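Local coordinates for lipoprotein (Clostridium difficile, PDB 4OTE) that probably binds methionine at the cell surface as the substrate-capturing lipoprotein of a transport system, and carries selenomethionine in its cleft, at residues F39-Y42 / I43-E47; R120-E123 / S124-L127; A169-T173 / T174-P178. All coordinates share one frame; numbering follows the deposited sequence.

From the N terminus, contact 1 comes first, where strand 33-39 turns into helix 44-51. Contact 2 follows at the end of helix 112-124, and contact 3 at the end of strand 168-171, where the chain turns into the short helix 173-176. Each closes a turn between adjoining residues, and the three run in series, none nested or crossed. Contacts 1 and 3 meet beside the bound selenomethionine: Tyr-42 OH lies 2.6 Å from Asp-172 OD2, a probable hydrogen bond that joins the turns following strands 33-39 and 168-171, which belong to different sheets. Contact 2 lies about 30 Å from contact 1, centre to centre, and reaches contact 3 through Leu-122 packed on Phe-170.

Contact 1 (F39-Y42 / I43-E47); sequences FDDY and ILPNE. With ZN (zinc ion), chain F; MSE (selenomethionine), chain C; ACT (acetate ion), chain R.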
loop_
_atom_site.group_PDB
_atom_site.type_symbol
_atom_site.label_atom_id
_atom_site.label_comp_id
_atom_site.label_asym_id
_atom_site.label_seq_id
_atom_site.Cartn_x
_atom_site.Cartn_y
_atom_site.Cartn_z
ATOM N N PHE A 39 11.621 2.976 -6.685
ATOM C CA PHE A 39 10.758 2.338 -7.677
ATOM C C PHE A 39 9.408 3.048 -7.712
ATOM O O PHE A 39 8.975 3.600 -6.707
ATOM C CB PHE A 39 10.577 0.857 -7.353
ATOM C CG PHE A 39 11.805 0.038 -7.597
ATOM C CD1 PHE A 39 12.080 -0.460 -8.861
ATOM C CD2 PHE A 39 12.696 -0.224 -6.569
ATOM C CE1 PHE A 39 13.218 -1.211 -9.093
ATOM C CE2 PHE A 39 13.836 -0.973 -6.794
ATOM C CZ PHE A 39 14.099 -1.467 -8.057
ATOM N N ASP A 40 8.747 3.034 -8.868
ATOM C CA ASP A 40 7.475 3.758 -9.038
ATOM C C ASP A 40 6.287 2.826 -9.291
ATOM O O ASP A 40 5.179 3.284 -9.588
ATOM C CB ASP A 40 7.598 4.800 -10.156
ATOM C CG ASP A 40 7.981 4.191 -11.501
ATOM O OD1 ASP A 40 7.591 3.041 -11.778
ATOM O OD2 ASP A 40 8.671 4.873 -12.289
ATOM N N ASP A 41 6.517 1.521 -9.154
ATOM C CA ASP A 41 5.481 0.530 -9.398
ATOM C C ASP A 41 5.653 -0.670 -8.468
ATOM O O ASP A 41 6.690 -0.818 -7.813
ATOM C CB ASP A 41 5.517 0.094 -10.867
ATOM C CG ASP A 41 6.767 -0.687 -11.212
ATOM O OD1 ASP A 41 6.816 -1.893 -10.890
ATOM O OD2 ASP A 41 7.698 -0.099 -11.803
ATOM N N TYR A 42 4.637 -1.533 -8.443
ATOM C CA TYR A 42 4.589 -2.667 -7.525
ATOM C C TYR A 42 5.187 -3.967 -8.086
ATOM O O TYR A 42 5.215 -4.980 -7.385
ATOM C CB TYR A 42 3.138 -2.933 -7.093
ATOM C CG TYR A 42 2.483 -1.866 -6.229
ATOM C CD1 TYR A 42 3.236 -0.982 -5.450
ATOM C CD2 TYR A 42 1.095 -1.787 -6.143
ATOM C CE1 TYR A 42 2.624 -0.032 -4.653
ATOM C CE2 TYR A 42 0.476 -0.846 -5.342
ATOM C CZ TYR A 42 1.240 0.031 -4.602
ATOM O OH TYR A 42 0.621 0.968 -3.807
ATOM N N ILE A 43 5.664 -3.951 -9.329
ATOM C CA ILE A 43 6.163 -5.173 -9.968
ATOM C C ILE A 43 7.677 -5.298 -9.861
ATOM O O ILE A 43 8.193 -6.320 -9.419
ATOM C CB ILE A 43 5.785 -5.230 -11.462
ATOM C CG1 ILE A 43 4.275 -5.036 -11.651
ATOM C CG2 ILE A 43 6.257 -6.545 -12.081
ATOM C CD1 ILE A 43 3.435 -6.231 -11.260
ATOM N N LEU A 44 8.387 -4.249 -10.258
ATOM C CA LEU A 44 9.844 -4.316 -10.390
ATOM C C LEU A 44 10.625 -4.523 -9.082
ATOM O O LEU A 44 11.677 -5.155 -9.109
ATOM C CB LEU A 44 10.379 -3.077 -11.126
ATOM C CG LEU A 44 9.847 -2.857 -12.544
ATOM C CD1 LEU A 44 10.438 -1.590 -13.144
ATOM C CD2 LEU A 44 10.130 -4.057 -13.436
ATOM N N PRO A 45 10.129 -3.993 -7.942
ATOM C CA PRO A 45 10.923 -4.148 -6.714
ATOM C C PRO A 45 11.195 -5.599 -6.322
ATOM O O PRO A 45 12.287 -5.901 -5.839
ATOM C CB PRO A 45 10.063 -3.464 -5.644
ATOM C CG PRO A 45 9.227 -2.487 -6.392
ATOM C CD PRO A 45 8.951 -3.129 -7.723
ATOM N N ASN A 46 10.208 -6.475 -6.515
ATOM C CA ASN A 46 10.368 -7.898 -6.215
ATOM C C ASN A 46 11.292 -8.606 -7.199
ATOM O O ASN A 46 12.086 -9.456 -6.796
ATOM C CB ASN A 46 9.011 -8.608 -6.157
ATOM C CG ASN A 46 8.273 -8.359 -4.851
ATOM O OD1 ASN A 46 8.885 -8.108 -3.812
ATOM N ND2 ASN A 46 6.955 -8.444 -4.895
ATOM N N GLU A 47 11.192 -8.253 -8.482
ATOM C CA GLU A 47 12.126 -8.753 -9.492
ATOM C C GLU A 47 13.547 -8.455 -9.053
ATOM O O GLU A 47 14.371 -9.358 -8.924
ATOM C CB GLU A 47 11.873 -8.103 -10.858
ATOM C CG GLU A 47 10.712 -8.695 -11.640
ATOM C CD GLU A 47 10.974 -10.107 -12.142
ATOM O OE1 GLU A 47 12.158 -10.480 -12.316
ATOM O OE2 GLU A 47 9.990 -10.847 -12.365
HETATM ZN ZN ZN F . 8.281 1.474 -12.735
HETATM N N MSE C 301 1.040 0.879 0.440
HETATM C CA MSE C 301 0.152 -0.110 -0.259
HETATM C C MSE C 301 -0.992 -0.438 0.636
HETATM O O MSE C 301 -0.795 -0.871 1.776
HETATM O OXT MSE C 301 -2.143 -0.279 0.224
HETATM C CB MSE C 301 0.871 -1.405 -0.631
HETATM C CG MSE C 301 -0.013 -2.322 -1.482
HETATM SE SE MSE C 301 0.867 -4.061 -1.785
HETATM C CE MSE C 301 2.232 -3.429 -3.040
HETATM C C ACT R . 10.906 2.010 -11.914
HETATM O O ACT R . 10.271 1.834 -12.976
HETATM O OXT ACT R . 10.374 1.768 -10.809
HETATM C CH3 ACT R . 12.319 2.528 -11.964
HETATM O O HOH W 1 5.810 -8.100 -7.366
#
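Asp-41 caps the turn into helix 44-51 by accepting from Ile-43 N and Leu-44 N on one carboxylate oxygen, and binds zinc with the other. Its chi1 of 68° sets CG between the backbone N and the carbonyl carbon. From CB the chain leads through CG to two oxygens with separate tasks. Asp-41 OD1 takes Leu-44 N at 2.9 Å on its syn lone pair, nearly straight at 173°, and Ile-43 N at 2.8 Å on its anti lone pair, a more bent bond. Asp-41 OD2 binds the zinc ion at 1.9 Å, beside Leu-44 CD1; Asp-40 OD1 and an oxygen of an acetate ion, probably from the crystallisation liquor, also bind it. Behind the cap, Pro-45 CA sits over the centre of the Phe-39 ring, a CH-pi contact at 4.1 Å, while Leu-44 CB comes obliquely to Phe-39 CD1. Tyr-42 turns toward the ligand pocket, and the selenomethionine CE lies 3.4 Å above the plane of its ring. Tyr-64 OH bonds Tyr-42 O, which a water also links to Asn-46 ND2. With two N-H groups on one oxygen and zinc on the other, the rotation of the carboxylate is fixed, and the metal and cap would both favour its negative charge.

Contact 2 (R120-E123 / S124-L127); sequences RYLE and SIGL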
loop_
_atom_site.group_PDB
_atom_site.type_symbol
_atom_site.label_atom_id
_atom_site.label_comp_id
_atom_site.label_asym_id
_atom_site.label_seq_id
_atom_site.Cartn_x
_atom_site.Cartn_y
_atom_site.Cartn_z
ATOM N N ARG A 120 -15.699 -4.875 -1.014
ATOM C CA ARG A 120 -16.111 -5.270 0.334
ATOM C C ARG A 120 -16.115 -4.096 1.312
ATOM O O ARG A 120 -16.928 -4.073 2.239
ATOM C CB ARG A 120 -15.245 -6.413 0.868
ATOM C CG ARG A 120 -15.441 -7.720 0.109
ATOM C CD ARG A 120 -15.772 -8.885 1.032
ATOM N NE ARG A 120 -16.146 -10.093 0.289
ATOM C CZ ARG A 120 -17.390 -10.550 0.119
ATOM N NH1 ARG A 120 -18.443 -9.917 0.632
ATOM N NH2 ARG A 120 -17.585 -11.665 -0.577
ATOM N N TYR A 121 -15.219 -3.127 1.117
ATOM C CA TYR A 121 -15.269 -1.899 1.911
ATOM C C TYR A 121 -16.591 -1.181 1.644
ATOM O O TYR A 121 -17.287 -0.783 2.578
ATOM C CB TYR A 121 -14.096 -0.955 1.602
ATOM C CG TYR A 121 -12.715 -1.446 2.009
ATOM C CD1 TYR A 121 -12.509 -2.145 3.201
ATOM C CD2 TYR A 121 -11.604 -1.169 1.216
ATOM C CE1 TYR A 121 -11.246 -2.579 3.569
ATOM C CE2 TYR A 121 -10.338 -1.597 1.576
ATOM C CZ TYR A 121 -10.160 -2.301 2.755
ATOM O OH TYR A 121 -8.891 -2.725 3.113
ATOM N N LEU A 122 -16.942 -1.041 0.368
ATOM C CA LEU A 122 -18.196 -0.395 -0.023
ATOM C C LEU A 122 -19.426 -1.145 0.504
ATOM O O LEU A 122 -20.441 -0.521 0.834
ATOM C CB LEU A 122 -18.275 -0.238 -1.544
ATOM C CG LEU A 122 -17.248 0.716 -2.165
ATOM C CD1 LEU A 122 -17.321 0.667 -3.683
ATOM C CD2 LEU A 122 -17.439 2.141 -1.669
ATOM N N GLU A 123 -19.332 -2.473 0.586
ATOM C CA GLU A 123 -20.376 -3.284 1.210
ATOM C C GLU A 123 -20.514 -2.958 2.694
ATOM O O GLU A 123 -21.624 -2.774 3.194
ATOM C CB GLU A 123 -20.083 -4.778 1.036
ATOM C CG GLU A 123 -21.091 -5.700 1.711
ATOM C CD GLU A 123 -20.861 -7.161 1.377
ATOM O OE1 GLU A 123 -19.692 -7.600 1.399
ATOM O OE2 GLU A 123 -21.853 -7.874 1.100
ATOM N N SER A 124 -19.385 -2.877 3.393
ATOM C CA SER A 124 -19.393 -2.662 4.843
ATOM C C SER A 124 -19.978 -1.305 5.251
ATOM O O SER A 124 -20.393 -1.137 6.396
ATOM C CB SER A 124 -17.984 -2.826 5.423
ATOM O OG SER A 124 -17.164 -1.716 5.110
ATOM N N ILE A 125 -20.009 -0.348 4.323
ATOM C CA ILE A 125 -20.674 0.941 4.559
ATOM C C ILE A 125 -22.085 1.006 3.951
ATOM O O ILE A 125 -22.668 2.084 3.846
ATOM C CB ILE A 125 -19.820 2.134 4.063
ATOM C CG1 ILE A 125 -19.629 2.097 2.543
ATOM C CG2 ILE A 125 -18.477 2.146 4.776
ATOM C CD1 ILE A 125 -18.864 3.282 1.997
ATOM N N GLY A 126 -22.622 -0.146 3.554
ATOM C CA GLY A 126 -24.014 -0.257 3.122
ATOM C C GLY A 126 -24.323 0.197 1.708
ATOM O O GLY A 126 -25.493 0.312 1.345
ATOM N N LEU A 127 -23.295 0.439 0.900
ATOM C CA LEU A 127 -23.495 0.918 -0.475
ATOM C C LEU A 127 -23.900 -0.179 -1.461
ATOM O O LEU A 127 -24.482 0.119 -2.500
ATOM C CB LEU A 127 -22.247 1.648 -0.987
ATOM C CG LEU A 127 -22.387 3.169 -1.113
ATOM C CD1 LEU A 127 -21.256 3.884 -0.392
ATOM C CD2 LEU A 127 -22.451 3.585 -2.577
#
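This is a local helix-ending contact: a Schellman motif closes helix 112-124 in the domain built on the five-stranded sheet, away from the ligand cleft. Its two defining bonds run back from the turn, Leu-127 N to Leu-122 O at 3.0 Å and Gly-126 N to Glu-123 O at 2.8 Å. Gly-126, with its positive phi of 79°, is the C-prime residue that reverses the chain.

One turn back, Tyr-121 O receives both Ile-125 N, by a long 3.3 Å bond, and the hydroxyl of Ser-124, whose OG lies 2.7 Å from Tyr-121 O. The serine can fold back this way because its OG lies between the backbone N and the carbonyl carbon (chi1 74°), which turns OG onto Tyr-121 O. Ser-124 N continues the helical pattern to Arg-120 O.

The apolar side of the turn is made by Leu-122 and Ile-125, whose side chains run together, with Leu-122 CD2 and Ile-125 CD1 4.1 Å apart. Leu-127 CB rests against Leu-122 O. On the polar side, Arg-120 NH1 reaches Glu-123 OE1 in a salt bridge whose hydrogen bond is weak. Both partners also hold the outgoing loop, Arg-120 NH2 on Pro-131 O and Glu-123 OE2 on Leu-130 N. Tyr-189 of strand 187-190 packs on Tyr-121, Ser-124 and Ile-125. Beside the Schellman bond to Leu-127 N, Leu-122 O also meets a carbon of the turn, Ile-125 CG1, at 3.2 Å.

Contact 3 (A169-T173 / T174-P178); sequences AFIDT and TYAVP. With MSE (selenomethionine), chain C.
Asp-172 O is gripped by two N-H groups at the N-terminus of helix 173-176, with Asp-172 itself in the N-cap position. Ala-176 N approaches nearly in line with the carbonyl at 2.8 Å, while Tyr-175 N comes in from above the carbonyl plane at 2.9 Å, with a more bent N-H angle of 135°. The next bond along, Val-177 N to Thr-173 O, is almost straight at 175°. The Asp-172 side chain makes no capping bond; its OD2 shares a hydrogen bond with Tyr-42 OH, both residues belonging to the selenomethionine pocket.

Ile-171 puts its CG2 branch, which lies anti to the backbone N, forward onto the helix, where it meets Tyr-175 CB at 3.9 Å and Ala-176 CB at 4.0 Å, so Ile-171, leading out of strand 168-171, packs against the first turn of the helix. Thr-173 CG2 touches Val-177 CG2 at 3.8 Å, and Val-14 of helix 13-22 packs on both residues. The ring of Tyr-175 meets that of Tyr-42 edge-to-face.

Thr-174 belongs to the same pocket as Asp-172. Its OG1, which also bonds Val-14 O, accepts a weak hydrogen bond from the selenomethionine N at 3.5 Å.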
loop_
_atom_site.group_PDB
_atom_site.type_symbol
_atom_site.label_atom_id
_atom_site.label_comp_id
_atom_site.label_asym_id
_atom_site.label_seq_id
_atom_site.Cartn_x
_atom_site.Cartn_y
_atom_site.Cartn_z
ATOM N N ALA A 169 -12.670 7.814 -6.032
ATOM C CA ALA A 169 -11.669 6.805 -6.389
ATOM C C ALA A 169 -10.888 6.291 -5.177
ATOM O O ALA A 169 -10.503 7.072 -4.304
ATOM C CB ALA A 169 -10.708 7.370 -7.424
ATOM N N PHE A 170 -10.675 4.976 -5.130
ATOM C CA PHE A 170 -9.799 4.351 -4.131
ATOM C C PHE A 170 -8.348 4.457 -4.603
ATOM O O PHE A 170 -8.013 3.967 -5.685
ATOM C CB PHE A 170 -10.149 2.869 -3.934
ATOM C CG PHE A 170 -11.269 2.621 -2.954
ATOM C CD1 PHE A 170 -11.081 2.832 -1.596
ATOM C CD2 PHE A 170 -12.497 2.138 -3.387
ATOM C CE1 PHE A 170 -12.102 2.591 -0.691
ATOM C CE2 PHE A 170 -13.522 1.899 -2.485
ATOM C CZ PHE A 170 -13.323 2.121 -1.136
ATOM N N ILE A 171 -7.493 5.095 -3.801
ATOM C CA ILE A 171 -6.091 5.304 -4.176
ATOM C C ILE A 171 -5.136 4.967 -3.028
ATOM O O ILE A 171 -5.264 5.496 -1.914
ATOM C CB ILE A 171 -5.834 6.761 -4.631
ATOM C CG1 ILE A 171 -6.851 7.187 -5.696
ATOM C CG2 ILE A 171 -4.417 6.906 -5.183
ATOM C CD1 ILE A 171 -6.694 8.613 -6.175
ATOM N N ASP A 172 -4.176 4.088 -3.313
ATOM C CA ASP A 172 -3.114 3.763 -2.364
ATOM C C ASP A 172 -2.371 5.027 -1.956
ATOM O O ASP A 172 -2.119 5.904 -2.782
ATOM C CB ASP A 172 -2.111 2.774 -2.974
ATOM C CG ASP A 172 -2.688 1.386 -3.166
ATOM O OD1 ASP A 172 -3.928 1.245 -3.175
ATOM O OD2 ASP A 172 -1.897 0.431 -3.317
ATOM N N THR A 173 -2.002 5.111 -0.685
ATOM C CA THR A 173 -1.266 6.266 -0.185
ATOM C C THR A 173 0.057 6.433 -0.938
ATOM O O THR A 173 0.480 7.561 -1.198
ATOM C CB THR A 173 -1.090 6.182 1.347
ATOM O OG1 THR A 173 -2.338 6.513 1.962
ATOM C CG2 THR A 173 -0.012 7.142 1.868
ATOM N N THR A 174 0.683 5.312 -1.316
ATOM C CA THR A 174 1.896 5.330 -2.148
ATOM C C THR A 174 1.713 6.137 -3.450
ATOM O O THR A 174 2.650 6.778 -3.920
ATOM C CB THR A 174 2.376 3.891 -2.467
ATOM O OG1 THR A 174 2.866 3.271 -1.272
ATOM C CG2 THR A 174 3.488 3.881 -3.506
ATOM N N TYR A 175 0.510 6.111 -4.018
ATOM C CA TYR A 175 0.201 6.893 -5.221
ATOM C C TYR A 175 -0.419 8.257 -4.908
ATOM O O TYR A 175 -0.157 9.233 -5.611
ATOM C CB TYR A 175 -0.719 6.097 -6.146
ATOM C CG TYR A 175 0.013 5.007 -6.877
ATOM C CD1 TYR A 175 0.437 5.192 -8.191
ATOM C CD2 TYR A 175 0.311 3.801 -6.252
ATOM C CE1 TYR A 175 1.122 4.198 -8.868
ATOM C CE2 TYR A 175 1.001 2.802 -6.922
ATOM C CZ TYR A 175 1.402 3.006 -8.230
ATOM O OH TYR A 175 2.085 2.020 -8.903
ATOM N N ALA A 176 -1.227 8.322 -3.854
ATOM C CA ALA A 176 -1.960 9.542 -3.514
ATOM C C ALA A 176 -1.046 10.710 -3.145
ATOM O O ALA A 176 -1.213 11.824 -3.658
ATOM C CB ALA A 176 -2.941 9.269 -2.378
ATOM N N VAL A 177 -0.083 10.455 -2.260
ATOM C CA VAL A 177 0.741 11.529 -1.704
ATOM C C VAL A 177 1.619 12.211 -2.766
ATOM O O VAL A 177 1.637 13.439 -2.840
ATOM C CB VAL A 177 1.581 11.059 -0.497
ATOM C CG1 VAL A 177 2.562 12.141 -0.063
ATOM C CG2 VAL A 177 0.672 10.689 0.663
ATOM N N PRO A 178 2.344 11.430 -3.589
ATOM C CA PRO A 178 3.132 12.074 -4.648
ATOM C C PRO A 178 2.280 12.792 -5.694
ATOM O O PRO A 178 2.757 13.722 -6.336
ATOM C CB PRO A 178 3.894 10.905 -5.285
ATOM C CG PRO A 178 3.906 9.840 -4.245
ATOM C CD PRO A 178 2.598 9.981 -3.531
HETATM N N MSE C 301 1.040 0.879 0.440
HETATM C CA MSE C 301 0.152 -0.110 -0.259
HETATM C C MSE C 301 -0.992 -0.438 0.636
HETATM O O MSE C 301 -0.795 -0.871 1.776
HETATM O OXT MSE C 301 -2.143 -0.279 0.224
HETATM C CB MSE C 301 0.871 -1.405 -0.631
HETATM C CG MSE C 301 -0.013 -2.322 -1.482
HETATM SE SE MSE C 301 0.867 -4.061 -1.785
HETATM C CE MSE C 301 2.232 -3.429 -3.040
#